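PDB 6RVZ: protein angel homolog 2 from Homo sapiens, which probably binds mRNA 3'-UTRs and, as a member of the CCR4/nocturin family, is likely to act on RNA phosphoesters. Local coordinates for residues A[100-105]-A[189-194]; A[193-198]-A[236-241]; A[53-58]-A[420-425]; A[202-207]-A[273-278]. All coordinates share one frame; numbering follows the deposited sequence.

Interaction 1 (A[100-105]-A[189-194]); sequences VLCLQE and ICVANT. With MG (magnesium ion), chain C; KL2 (adenosine-2',3'-vanadate), chain B.
Asn193 ND2 is gripped by two carbonyl oxygens: it donates to Leu103 O at 2.9 Å, approaching from above the carbonyl plane, 49° out of it, and makes a weak second bond to Ala140 O on a further strand. The OD1 of the same amide, which faces strand 100-107, accepts from Gln104 NE2, also at 2.9 Å, and with both ends engaged the rotation of the amide is fixed. Gln104 gets there by a bend at chi2 (87°), which turns its NE2 back onto OD1 with the two amide planes nearly perpendicular, 84° apart. Its CG also rests on Thr194 O (3.6 Å). Below this polar end the contact is apolar: Cys102 SG packs on Val191 CG1 at 3.7 Å, and Val100 and Val191 meet tip to tip through their CG1 methyls (4.0 Å). Next along the chain, Glu105 leaves the interface and binds magnesium through OE2 at 2.1 Å, beside the vanadate. The two strands run roughly parallel, their segment axes 7.3 Å apart, but they belong to different sheets. Strand 100-107 lies between strands 49-58 and 137-144, whereas strand 189-195 sits beside strand 171-179 with helix 203-221 packed against Cys190, Ala192 and Thr194.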
# COMPACT_ATOMS: atom_id res chain seq x y z
N VAL A 100 9.56 2.94 10.21
CA VAL A 100 8.44 2.06 9.94
C VAL A 100 8.59 1.47 8.53
O VAL A 100 8.82 2.21 7.58
CB VAL A 100 7.09 2.79 10.08
CG1 VAL A 100 5.90 1.87 9.85
CG2 VAL A 100 6.96 3.48 11.43
N LEU A 101 8.47 0.14 8.42
CA LEU A 101 8.45 -0.56 7.14
C LEU A 101 7.04 -1.09 6.87
O LEU A 101 6.49 -1.81 7.70
CB LEU A 101 9.45 -1.73 7.17
CG LEU A 101 10.90 -1.39 7.52
CD1 LEU A 101 11.76 -2.64 7.49
CD2 LEU A 101 11.46 -0.33 6.60
N CYS A 102 6.48 -0.73 5.71
CA CYS A 102 5.27 -1.34 5.19
C CYS A 102 5.61 -2.09 3.90
O CYS A 102 5.82 -1.47 2.86
CB CYS A 102 4.19 -0.29 4.93
SG CYS A 102 3.49 0.39 6.46
N LEU A 103 5.67 -3.42 3.98
CA LEU A 103 6.10 -4.26 2.87
C LEU A 103 4.92 -5.04 2.31
O LEU A 103 4.02 -5.42 3.05
CB LEU A 103 7.20 -5.21 3.36
CG LEU A 103 8.37 -4.56 4.11
CD1 LEU A 103 9.29 -5.63 4.68
CD2 LEU A 103 9.14 -3.61 3.22
N GLN A 104 4.96 -5.29 0.99
CA GLN A 104 3.99 -6.13 0.30
C GLN A 104 4.74 -7.25 -0.43
O GLN A 104 5.94 -7.14 -0.67
CB GLN A 104 3.15 -5.30 -0.68
CG GLN A 104 2.46 -4.10 -0.03
CD GLN A 104 3.34 -2.87 -0.00
OE1 GLN A 104 4.08 -2.60 -0.94
NE2 GLN A 104 3.24 -2.11 1.08
N GLU A 105 4.00 -8.32 -0.78
CA GLU A 105 4.54 -9.52 -1.42
C GLU A 105 5.67 -10.11 -0.59
O GLU A 105 6.71 -10.50 -1.12
CB GLU A 105 4.99 -9.23 -2.85
CG GLU A 105 3.86 -8.86 -3.79
CD GLU A 105 4.23 -8.93 -5.27
OE1 GLU A 105 5.09 -9.75 -5.62
OE2 GLU A 105 3.65 -8.16 -6.05
N ILE A 189 -0.22 6.56 16.97
CA ILE A 189 -0.21 6.64 15.52
C ILE A 189 -0.72 5.32 14.96
O ILE A 189 -0.28 4.25 15.37
CB ILE A 189 1.21 6.98 14.99
CG1 ILE A 189 1.66 8.37 15.45
CG2 ILE A 189 1.28 6.85 13.47
CD1 ILE A 189 3.11 8.68 15.13
N CYS A 190 -1.67 5.41 14.01
CA CYS A 190 -2.24 4.26 13.34
C CYS A 190 -1.54 4.06 11.99
O CYS A 190 -1.57 4.96 11.15
CB CYS A 190 -3.74 4.45 13.14
SG CYS A 190 -4.56 3.06 12.33
N VAL A 191 -0.91 2.89 11.80
CA VAL A 191 -0.23 2.56 10.55
C VAL A 191 -0.97 1.41 9.87
O VAL A 191 -1.14 0.35 10.47
CB VAL A 191 1.25 2.20 10.79
CG1 VAL A 191 1.95 1.79 9.50
CG2 VAL A 191 2.00 3.33 11.47
N ALA A 192 -1.41 1.64 8.62
CA ALA A 192 -2.12 0.64 7.83
C ALA A 192 -1.30 0.29 6.58
O ALA A 192 -0.58 1.13 6.05
CB ALA A 192 -3.49 1.16 7.45
N ASN A 193 -1.43 -0.97 6.14
CA ASN A 193 -0.74 -1.49 4.97
C ASN A 193 -1.68 -2.49 4.27
O ASN A 193 -2.42 -3.21 4.94
CB ASN A 193 0.60 -2.13 5.37
CG ASN A 193 1.39 -2.68 4.20
OD1 ASN A 193 1.14 -2.34 3.05
ND2 ASN A 193 2.36 -3.53 4.50
N THR A 194 -1.66 -2.51 2.93
CA THR A 194 -2.45 -3.46 2.17
C THR A 194 -1.83 -3.72 0.80
O THR A 194 -0.93 -3.00 0.36
CB THR A 194 -3.91 -2.98 2.00
OG1 THR A 194 -4.71 -4.10 1.61
CG2 THR A 194 -4.07 -1.87 0.99
MG MG C . 3.86 -7.88 -8.17
O2V KL2 B . 1.26 -5.46 -10.45
V KL2 B . 1.48 -6.10 -8.60
O2' KL2 B . 1.92 -7.92 -9.27
O1V KL2 B . 0.86 -4.25 -7.83
O3V KL2 B . 3.34 -6.01 -7.65
O3' KL2 B . -0.02 -7.10 -7.73
C3' KL2 B . -0.14 -8.44 -8.19
C2' KL2 B . 0.74 -8.70 -9.40
C4' KL2 B . 0.36 -9.49 -7.21
C5' KL2 B . -0.69 -9.83 -6.16
O5' KL2 B . -1.81 -10.50 -6.77
O4' KL2 B . 0.73 -10.62 -8.03
C1' KL2 B . 1.03 -10.18 -9.37
N1 KL2 B . -0.26 -10.53 -14.41
C2 KL2 B . 0.62 -9.70 -13.83
N3 KL2 B . 0.84 -9.73 -12.51
C4 KL2 B . 0.18 -10.62 -11.73
C5 KL2 B . -0.73 -11.49 -12.31
C6 KL2 B . -0.94 -11.44 -13.68
N6 KL2 B . -1.83 -12.27 -14.27
N7 KL2 B . -1.25 -12.25 -11.33
C8 KL2 B . -0.66 -11.86 -10.18
N9 KL2 B . 0.20 -10.87 -10.41
O HOH W 1 4.32 -9.81 -8.25
O HOH W 2 4.67 -7.42 -10.05
O HOH W 3 5.75 -7.19 -7.36

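Interaction 2 (A[193-198]-A[236-241]); sequences NTHLLY and DFNSVP. With KL2 (adenosine-2',3'-vanadate), chain B.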
# COMPACT_ATOMS: atom_id res chain seq x y z
N ASN A 193 -1.43 -0.97 6.14
CA ASN A 193 -0.74 -1.49 4.97
C ASN A 193 -1.68 -2.49 4.27
O ASN A 193 -2.42 -3.21 4.94
CB ASN A 193 0.60 -2.13 5.37
CG ASN A 193 1.39 -2.68 4.20
OD1 ASN A 193 1.14 -2.34 3.05
ND2 ASN A 193 2.36 -3.53 4.50
N THR A 194 -1.66 -2.51 2.93
CA THR A 194 -2.45 -3.46 2.17
C THR A 194 -1.83 -3.72 0.80
O THR A 194 -0.93 -3.00 0.36
CB THR A 194 -3.91 -2.98 2.00
OG1 THR A 194 -4.71 -4.10 1.61
CG2 THR A 194 -4.07 -1.87 0.99
N HIS A 195 -2.33 -4.77 0.15
CA HIS A 195 -2.11 -5.07 -1.26
C HIS A 195 -3.45 -5.47 -1.86
O HIS A 195 -3.90 -6.60 -1.65
CB HIS A 195 -1.03 -6.15 -1.41
CG HIS A 195 -0.54 -6.36 -2.80
ND1 HIS A 195 0.53 -7.17 -3.10
CD2 HIS A 195 -0.97 -5.86 -3.98
CE1 HIS A 195 0.74 -7.17 -4.39
NE2 HIS A 195 -0.17 -6.37 -4.96
N LEU A 196 -4.09 -4.54 -2.59
CA LEU A 196 -5.43 -4.76 -3.12
C LEU A 196 -5.40 -5.70 -4.32
O LEU A 196 -4.35 -5.86 -4.96
CB LEU A 196 -6.05 -3.41 -3.51
CG LEU A 196 -6.35 -2.44 -2.37
CD1 LEU A 196 -7.24 -1.30 -2.85
CD2 LEU A 196 -7.00 -3.15 -1.19
N LEU A 197 -6.56 -6.31 -4.62
CA LEU A 197 -6.76 -7.21 -5.75
C LEU A 197 -6.14 -6.61 -7.01
O LEU A 197 -6.35 -5.44 -7.32
CB LEU A 197 -8.26 -7.43 -5.95
CG LEU A 197 -8.66 -8.23 -7.19
CD1 LEU A 197 -8.11 -9.64 -7.13
CD2 LEU A 197 -10.17 -8.25 -7.35
N TYR A 198 -5.39 -7.44 -7.75
CA TYR A 198 -4.73 -7.02 -8.98
C TYR A 198 -5.74 -6.95 -10.13
O TYR A 198 -5.76 -5.96 -10.85
CB TYR A 198 -3.58 -7.97 -9.32
CG TYR A 198 -3.00 -7.76 -10.69
CD1 TYR A 198 -2.18 -6.67 -10.95
CD2 TYR A 198 -3.30 -8.62 -11.74
CE1 TYR A 198 -1.66 -6.45 -12.22
CE2 TYR A 198 -2.78 -8.42 -13.00
CZ TYR A 198 -1.96 -7.33 -13.25
OH TYR A 198 -1.44 -7.12 -14.49
N ASP A 236 0.23 -1.26 -1.86
CA ASP A 236 0.04 -1.44 -3.28
C ASP A 236 -1.47 -1.53 -3.53
O ASP A 236 -2.09 -2.55 -3.21
CB ASP A 236 0.80 -2.68 -3.74
CG ASP A 236 0.81 -2.91 -5.24
OD1 ASP A 236 -0.06 -2.34 -5.93
OD2 ASP A 236 1.70 -3.67 -5.70
N PHE A 237 -2.05 -0.46 -4.08
CA PHE A 237 -3.49 -0.36 -4.27
C PHE A 237 -3.89 -0.79 -5.68
O PHE A 237 -5.08 -0.82 -5.99
CB PHE A 237 -3.94 1.07 -3.95
CG PHE A 237 -3.86 1.42 -2.48
CD1 PHE A 237 -2.65 1.75 -1.90
CD2 PHE A 237 -5.00 1.40 -1.68
CE1 PHE A 237 -2.57 2.06 -0.55
CE2 PHE A 237 -4.92 1.72 -0.33
CZ PHE A 237 -3.70 2.05 0.23
N ASN A 238 -2.91 -1.13 -6.52
CA ASN A 238 -3.14 -1.60 -7.89
C ASN A 238 -4.08 -0.65 -8.62
O ASN A 238 -4.89 -1.07 -9.45
CB ASN A 238 -3.61 -3.06 -7.90
CG ASN A 238 -2.48 -4.06 -8.00
OD1 ASN A 238 -1.57 -3.88 -8.81
ND2 ASN A 238 -2.52 -5.11 -7.20
N SER A 239 -3.95 0.65 -8.32
CA SER A 239 -4.76 1.71 -8.89
C SER A 239 -3.86 2.91 -9.16
O SER A 239 -2.95 3.18 -8.38
CB SER A 239 -5.90 2.09 -7.97
OG SER A 239 -6.67 0.95 -7.61
N VAL A 240 -4.11 3.62 -10.27
CA VAL A 240 -3.21 4.66 -10.76
C VAL A 240 -3.69 6.02 -10.26
O VAL A 240 -4.86 6.18 -9.92
CB VAL A 240 -3.08 4.62 -12.29
CG1 VAL A 240 -2.53 3.29 -12.78
CG2 VAL A 240 -4.40 4.94 -13.00
N PRO A 241 -2.81 7.05 -10.20
CA PRO A 241 -3.22 8.39 -9.78
C PRO A 241 -4.34 8.91 -10.68
O PRO A 241 -4.34 8.66 -11.88
CB PRO A 241 -1.95 9.24 -9.93
CG PRO A 241 -0.81 8.24 -9.90
CD PRO A 241 -1.38 6.99 -10.54
O2V KL2 B . 1.26 -5.46 -10.45
V KL2 B . 1.48 -6.10 -8.60
O2' KL2 B . 1.92 -7.92 -9.27
O1V KL2 B . 0.86 -4.25 -7.83
O3V KL2 B . 3.34 -6.01 -7.65
O3' KL2 B . -0.02 -7.10 -7.73
C3' KL2 B . -0.14 -8.44 -8.19
C2' KL2 B . 0.74 -8.70 -9.40
C4' KL2 B . 0.36 -9.49 -7.21
C5' KL2 B . -0.69 -9.83 -6.16
O5' KL2 B . -1.81 -10.50 -6.77
O4' KL2 B . 0.73 -10.62 -8.03
C1' KL2 B . 1.03 -10.18 -9.37
N1 KL2 B . -0.26 -10.53 -14.41
C2 KL2 B . 0.62 -9.70 -13.83
N3 KL2 B . 0.84 -9.73 -12.51
C4 KL2 B . 0.18 -10.62 -11.73
C5 KL2 B . -0.73 -11.49 -12.31
C6 KL2 B . -0.94 -11.44 -13.68
N6 KL2 B . -1.83 -12.27 -14.27
N7 KL2 B . -1.25 -12.25 -11.33
C8 KL2 B . -0.66 -11.86 -10.18
N9 KL2 B . 0.20 -10.87 -10.41
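Asn238, Asp236 and Phe237, at the end of strand 231-236 and in the loop after it, bury the most surface here, and each meets strand 189-195 and its following loop differently. Asn238 points its amide into the loop: ND2 donates to Leu196 O at 3.0 Å with the acceptor in the amide plane, and also to O3' of the vanadate adduct at 3.2 Å. Its OD1 lies at the edge of the Tyr198 ring, near CD1, and that ring turns one face to the adenine. Asp236 lies alongside His195, carboxylate and imidazole planes stacked only 13° apart, its CB over the ring's face. Both side chains extend opposite their backbone N (chi1 -173° for Asp236, -170° for His195), which sends them the same way; His195 NE2 then donates to O3' at 2.9 Å. Asp236 OD1 accepts from the N-H of Asn238, an Asx turn, and OD2 takes a bond from Asn58. Phe237 goes to the other side, its ring face under Thr194 CG2 and its CD2 against Leu196 CD1 at 3.7 Å. Backbone bonds Asp236 N to Thr194 O and Leu196 N to Asp236 O make the parallel bridge. Asp236 and Asn238, beside His195 and the ligand, match the Asp-x-Asn active-site motif of the endonuclease/exonuclease/phosphatase family.

Interaction 3 (A[53-58]-A[420-425]); sequences SVMSYN and PLLAKF. With KL2 (adenosine-2',3'-vanadate), chain B.
Tyr57 and Pro420 lie side by side, the phenol ring flat under the pyrrolidine. Pro420 CB stands over the centre of the ring, 3.7 Å from the centroid and 13° off its normal, a CH-pi contact, and Pro420 CD reaches Tyr57 CE1 at 3.5 Å. The ring lies there because Tyr57 CG is turned away from its backbone N (chi1 -161°), while its OH is held by Glu92. On the same side of the sheet Met55 and Leu422 pass each other at a slant: Met55 CB sits only 3.5 Å from Leu422 CD1, tighter than ordinary van der Waals contact. The opposite side carries Val54 and Phe425, where the CG2 methyl comes at the edge of the phenyl ring, in its plane, 3.9 Å from CD2. Behind these pairs the strands are antiparallel, their segment axes 170° apart. Val54 and Ala423 exchange both backbone bonds, as do Ser56 and Leu421. Between them, Met55 CA makes a CA-H...O contact to Leu421 O at 3.1 Å. Strand 49-58 is thus bordered by 421-428 and, in parallel, by 100-107. Helix 82-96 covers the face carrying Met55, Tyr57, Pro420 and Leu422, and strand 360-369 of the second sheet touches the side of Ser56, Leu421 and Phe425. Strand 390-395 continues the sheet beyond 421-428.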
# COMPACT_ATOMS: atom_id res chain seq x y z
N SER A 53 10.22 8.13 10.01
CA SER A 53 10.24 7.86 8.58
C SER A 53 9.47 6.57 8.28
O SER A 53 9.48 5.64 9.08
CB SER A 53 11.66 7.77 8.09
OG SER A 53 12.38 6.78 8.81
N VAL A 54 8.82 6.53 7.10
CA VAL A 54 8.01 5.41 6.67
C VAL A 54 8.47 4.97 5.28
O VAL A 54 8.58 5.80 4.38
CB VAL A 54 6.51 5.76 6.66
CG1 VAL A 54 5.64 4.60 6.19
CG2 VAL A 54 6.03 6.26 8.02
N MET A 55 8.71 3.66 5.12
CA MET A 55 9.02 3.06 3.83
C MET A 55 7.89 2.12 3.42
O MET A 55 7.50 1.24 4.19
CB MET A 55 10.32 2.24 3.90
CG MET A 55 10.73 1.62 2.57
SD MET A 55 12.15 0.50 2.73
CE MET A 55 13.49 1.68 2.74
N SER A 56 7.37 2.30 2.19
CA SER A 56 6.44 1.37 1.57
C SER A 56 7.13 0.69 0.38
O SER A 56 7.60 1.38 -0.53
CB SER A 56 5.16 2.05 1.16
OG SER A 56 4.24 1.12 0.61
N TYR A 57 7.17 -0.65 0.38
CA TYR A 57 7.95 -1.40 -0.59
C TYR A 57 7.31 -2.76 -0.88
O TYR A 57 7.21 -3.61 -0.00
CB TYR A 57 9.38 -1.58 -0.07
CG TYR A 57 10.43 -1.93 -1.10
CD1 TYR A 57 10.20 -1.78 -2.46
CD2 TYR A 57 11.69 -2.36 -0.70
CE1 TYR A 57 11.17 -2.09 -3.40
CE2 TYR A 57 12.68 -2.66 -1.63
CZ TYR A 57 12.42 -2.53 -2.98
OH TYR A 57 13.38 -2.82 -3.90
N ASN A 58 6.86 -2.94 -2.14
CA ASN A 58 6.49 -4.23 -2.70
C ASN A 58 7.79 -4.89 -3.14
O ASN A 58 8.42 -4.42 -4.09
CB ASN A 58 5.48 -4.04 -3.84
CG ASN A 58 5.03 -5.33 -4.49
OD1 ASN A 58 5.82 -6.26 -4.64
ND2 ASN A 58 3.77 -5.40 -4.87
N PRO A 420 11.04 1.38 -3.83
CA PRO A 420 10.61 1.70 -2.47
C PRO A 420 10.20 3.17 -2.35
O PRO A 420 10.90 4.05 -2.84
CB PRO A 420 11.84 1.39 -1.61
CG PRO A 420 13.01 1.57 -2.55
CD PRO A 420 12.50 1.16 -3.91
N LEU A 421 9.04 3.41 -1.72
CA LEU A 421 8.58 4.74 -1.36
C LEU A 421 9.11 5.05 0.04
O LEU A 421 9.13 4.17 0.89
CB LEU A 421 7.05 4.80 -1.40
CG LEU A 421 6.40 4.96 -2.78
CD1 LEU A 421 6.75 3.81 -3.70
CD2 LEU A 421 4.89 5.10 -2.65
N LEU A 422 9.54 6.30 0.26
CA LEU A 422 10.13 6.68 1.53
C LEU A 422 9.73 8.12 1.85
O LEU A 422 9.83 9.00 1.00
CB LEU A 422 11.65 6.52 1.43
CG LEU A 422 12.41 6.44 2.76
CD1 LEU A 422 11.87 5.32 3.65
CD2 LEU A 422 13.89 6.24 2.52
N ALA A 423 9.25 8.33 3.09
CA ALA A 423 8.79 9.63 3.55
C ALA A 423 9.27 9.87 4.98
O ALA A 423 9.36 8.94 5.78
CB ALA A 423 7.28 9.70 3.47
N LYS A 424 9.59 11.14 5.27
CA LYS A 424 9.95 11.60 6.60
C LYS A 424 8.81 12.46 7.14
O LYS A 424 8.43 13.45 6.51
CB LYS A 424 11.27 12.39 6.54
CG LYS A 424 12.51 11.55 6.26
CD LYS A 424 13.74 12.37 5.93
CE LYS A 424 15.03 11.58 6.03
NZ LYS A 424 16.16 12.44 6.46
N PHE A 425 8.26 12.07 8.29
CA PHE A 425 7.11 12.74 8.88
C PHE A 425 7.49 13.40 10.21
O PHE A 425 8.44 12.97 10.87
CB PHE A 425 5.96 11.75 9.09
CG PHE A 425 5.26 11.31 7.83
CD1 PHE A 425 4.50 12.21 7.09
CD2 PHE A 425 5.35 10.00 7.38
CE1 PHE A 425 3.86 11.81 5.93
CE2 PHE A 425 4.70 9.60 6.22
CZ PHE A 425 3.96 10.51 5.50
O2V KL2 B . 1.26 -5.46 -10.45
V KL2 B . 1.48 -6.10 -8.60
O2' KL2 B . 1.92 -7.92 -9.27
O1V KL2 B . 0.86 -4.25 -7.83
O3V KL2 B . 3.34 -6.01 -7.65
O3' KL2 B . -0.02 -7.10 -7.73
C3' KL2 B . -0.14 -8.44 -8.19
C2' KL2 B . 0.74 -8.70 -9.40
C4' KL2 B . 0.36 -9.49 -7.21
C5' KL2 B . -0.69 -9.83 -6.16
O5' KL2 B . -1.81 -10.50 -6.77
O4' KL2 B . 0.73 -10.62 -8.03
C1' KL2 B . 1.03 -10.18 -9.37
N1 KL2 B . -0.26 -10.53 -14.41
C2 KL2 B . 0.62 -9.70 -13.83
N3 KL2 B . 0.84 -9.73 -12.51
C4 KL2 B . 0.18 -10.62 -11.73
C5 KL2 B . -0.73 -11.49 -12.31
C6 KL2 B . -0.94 -11.44 -13.68
N6 KL2 B . -1.83 -12.27 -14.27
N7 KL2 B . -1.25 -12.25 -11.33
C8 KL2 B . -0.66 -11.86 -10.18
N9 KL2 B . 0.20 -10.87 -10.41

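Interaction 4 (A[202-207]-A[273-278]); sequences RGDIKL and GQRILS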
# COMPACT_ATOMS: atom_id res chain seq x y z
N ARG A 202 -12.12 -6.10 -11.92
CA ARG A 202 -13.00 -6.20 -10.76
C ARG A 202 -12.80 -5.03 -9.80
O ARG A 202 -12.30 -5.20 -8.69
CB ARG A 202 -12.78 -7.55 -10.07
CG ARG A 202 -13.08 -8.76 -10.93
CD ARG A 202 -14.48 -8.75 -11.54
NE ARG A 202 -15.50 -8.63 -10.51
CZ ARG A 202 -16.01 -9.65 -9.83
NH1 ARG A 202 -15.59 -10.88 -10.06
NH2 ARG A 202 -16.95 -9.43 -8.92
N GLY A 203 -13.24 -3.84 -10.23
CA GLY A 203 -13.18 -2.63 -9.42
C GLY A 203 -14.20 -2.65 -8.29
O GLY A 203 -14.05 -1.91 -7.32
N ASP A 204 -15.26 -3.46 -8.45
CA ASP A 204 -16.24 -3.67 -7.39
C ASP A 204 -15.55 -4.29 -6.18
O ASP A 204 -15.78 -3.84 -5.05
CB ASP A 204 -17.43 -4.51 -7.88
CG ASP A 204 -17.07 -5.80 -8.59
OD1 ASP A 204 -15.96 -5.88 -9.15
OD2 ASP A 204 -17.92 -6.72 -8.59
N ILE A 205 -14.69 -5.30 -6.40
CA ILE A 205 -14.00 -5.97 -5.32
C ILE A 205 -12.97 -5.02 -4.71
O ILE A 205 -12.84 -4.96 -3.49
CB ILE A 205 -13.35 -7.30 -5.79
CG1 ILE A 205 -14.40 -8.26 -6.36
CG2 ILE A 205 -12.56 -7.94 -4.65
CD1 ILE A 205 -13.83 -9.59 -6.84
N LYS A 206 -12.24 -4.29 -5.56
CA LYS A 206 -11.21 -3.36 -5.10
C LYS A 206 -11.79 -2.36 -4.09
O LYS A 206 -11.22 -2.16 -3.02
CB LYS A 206 -10.59 -2.59 -6.27
CG LYS A 206 -9.54 -3.35 -7.07
CD LYS A 206 -8.27 -2.55 -7.30
CE LYS A 206 -7.78 -2.58 -8.73
NZ LYS A 206 -7.39 -3.93 -9.18
N LEU A 207 -12.92 -1.74 -4.46
CA LEU A 207 -13.53 -0.70 -3.64
C LEU A 207 -14.04 -1.28 -2.32
O LEU A 207 -13.97 -0.62 -1.29
CB LEU A 207 -14.67 -0.04 -4.43
CG LEU A 207 -14.25 1.00 -5.46
CD1 LEU A 207 -15.43 1.44 -6.32
CD2 LEU A 207 -13.61 2.21 -4.80
N GLY A 273 -17.80 -3.76 -22.94
CA GLY A 273 -18.61 -4.87 -22.47
C GLY A 273 -18.55 -5.07 -20.95
O GLY A 273 -18.85 -6.16 -20.47
N GLN A 274 -18.20 -4.02 -20.21
CA GLN A 274 -18.09 -4.11 -18.76
C GLN A 274 -19.39 -3.64 -18.11
O GLN A 274 -20.01 -2.68 -18.56
CB GLN A 274 -16.89 -3.31 -18.26
CG GLN A 274 -15.56 -4.04 -18.44
CD GLN A 274 -14.39 -3.25 -17.92
OE1 GLN A 274 -14.55 -2.15 -17.40
NE2 GLN A 274 -13.20 -3.81 -18.06
N ARG A 275 -19.80 -4.33 -17.04
CA ARG A 275 -21.00 -3.97 -16.31
C ARG A 275 -20.68 -2.77 -15.41
O ARG A 275 -19.52 -2.52 -15.09
CB ARG A 275 -21.59 -5.16 -15.54
CG ARG A 275 -20.76 -5.67 -14.37
CD ARG A 275 -21.35 -6.95 -13.78
NE ARG A 275 -20.35 -7.60 -12.96
CZ ARG A 275 -20.06 -7.26 -11.71
NH1 ARG A 275 -20.73 -6.29 -11.10
NH2 ARG A 275 -19.09 -7.89 -11.06
N ILE A 276 -21.73 -2.02 -15.08
CA ILE A 276 -21.66 -0.80 -14.30
C ILE A 276 -21.75 -1.17 -12.82
O ILE A 276 -22.31 -2.21 -12.48
CB ILE A 276 -22.78 0.16 -14.77
CG1 ILE A 276 -22.34 0.99 -15.99
CG2 ILE A 276 -23.28 1.06 -13.65
CD1 ILE A 276 -21.68 0.19 -17.09
N LEU A 277 -21.16 -0.34 -11.95
CA LEU A 277 -21.15 -0.61 -10.52
C LEU A 277 -22.58 -0.63 -9.97
O LEU A 277 -23.39 0.23 -10.32
CB LEU A 277 -20.32 0.45 -9.79
CG LEU A 277 -18.82 0.17 -9.68
CD1 LEU A 277 -18.08 1.39 -9.15
CD2 LEU A 277 -18.55 -1.04 -8.80
N SER A 278 -22.87 -1.63 -9.12
CA SER A 278 -24.16 -1.75 -8.45
C SER A 278 -24.26 -0.74 -7.31
O SER A 278 -23.25 -0.35 -6.73
CB SER A 278 -24.37 -3.16 -7.94
OG SER A 278 -24.51 -4.08 -9.02
O HOH W 4 -20.51 -6.57 -8.02
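The guanidinium of Arg275 meets Asp204 OD2 at its edge, near its plane, with the carboxylate turned 75° from it, and that of Arg202 stands beside it, the two guanidinium planes 72° apart. Arg202 has Ile205 CD1 over the centre of one face, 3.6 Å above the plane, and Asp204 at its edge. There it grips the carboxylate side-on with two nitrogens: NE to OD1 at 3.1 Å, on the syn lone pair, and NH2 to OD2 at 2.9 Å. Bends at chi2 and chi3 fold the arginine back to make this possible. Arg275 NH2 comes to the same OD2 at 3.0 Å, from above the carboxylate plane and from the face opposite to Arg202 NH2. Its chain is extended from CG to NE. Asp204 holds its CG between backbone N and carbonyl carbon (chi1 51°), offering the carboxylate to both. Water 4 adds another donor to OD2, at 2.7 Å, and accepts from Arg275 NH1. Beneath the charged groups, Leu277 CD2 packs on Asp204 CB at 3.8 Å and its CD1 on Leu207 CD1 at 3.9 Å, joining the loop to the start of helix 203-221. One carboxylate shared by two arginines makes a salt-bridge network: the nearby positive charges probably lower the affinity of Asp204 for a proton, and the acid probably offsets part of the charge that the two arginines bring together.

Interactions 1, 2 and 3 are buried and touch one another, whereas interaction 4 lies toward the surface, its centre about 21 Å from the centre of the chain. Interactions 1 and 2 share Asn193 and Thr194 on strand 189-195, and interactions 1 and 3 use neighbouring strands of one sheet; all three lead toward the vanadate ligand. Their chemistry differs: interaction 3 is backbone pairing and apolar contact, interaction 1 joins two sheets through an amide network, and interaction 2 is a strand-and-loop site with the ligand in contact. Interaction 4 relies on salt bridges, and its helix 203-221 meets interaction 2 through Lys206 NZ, bonded to Leu197 O.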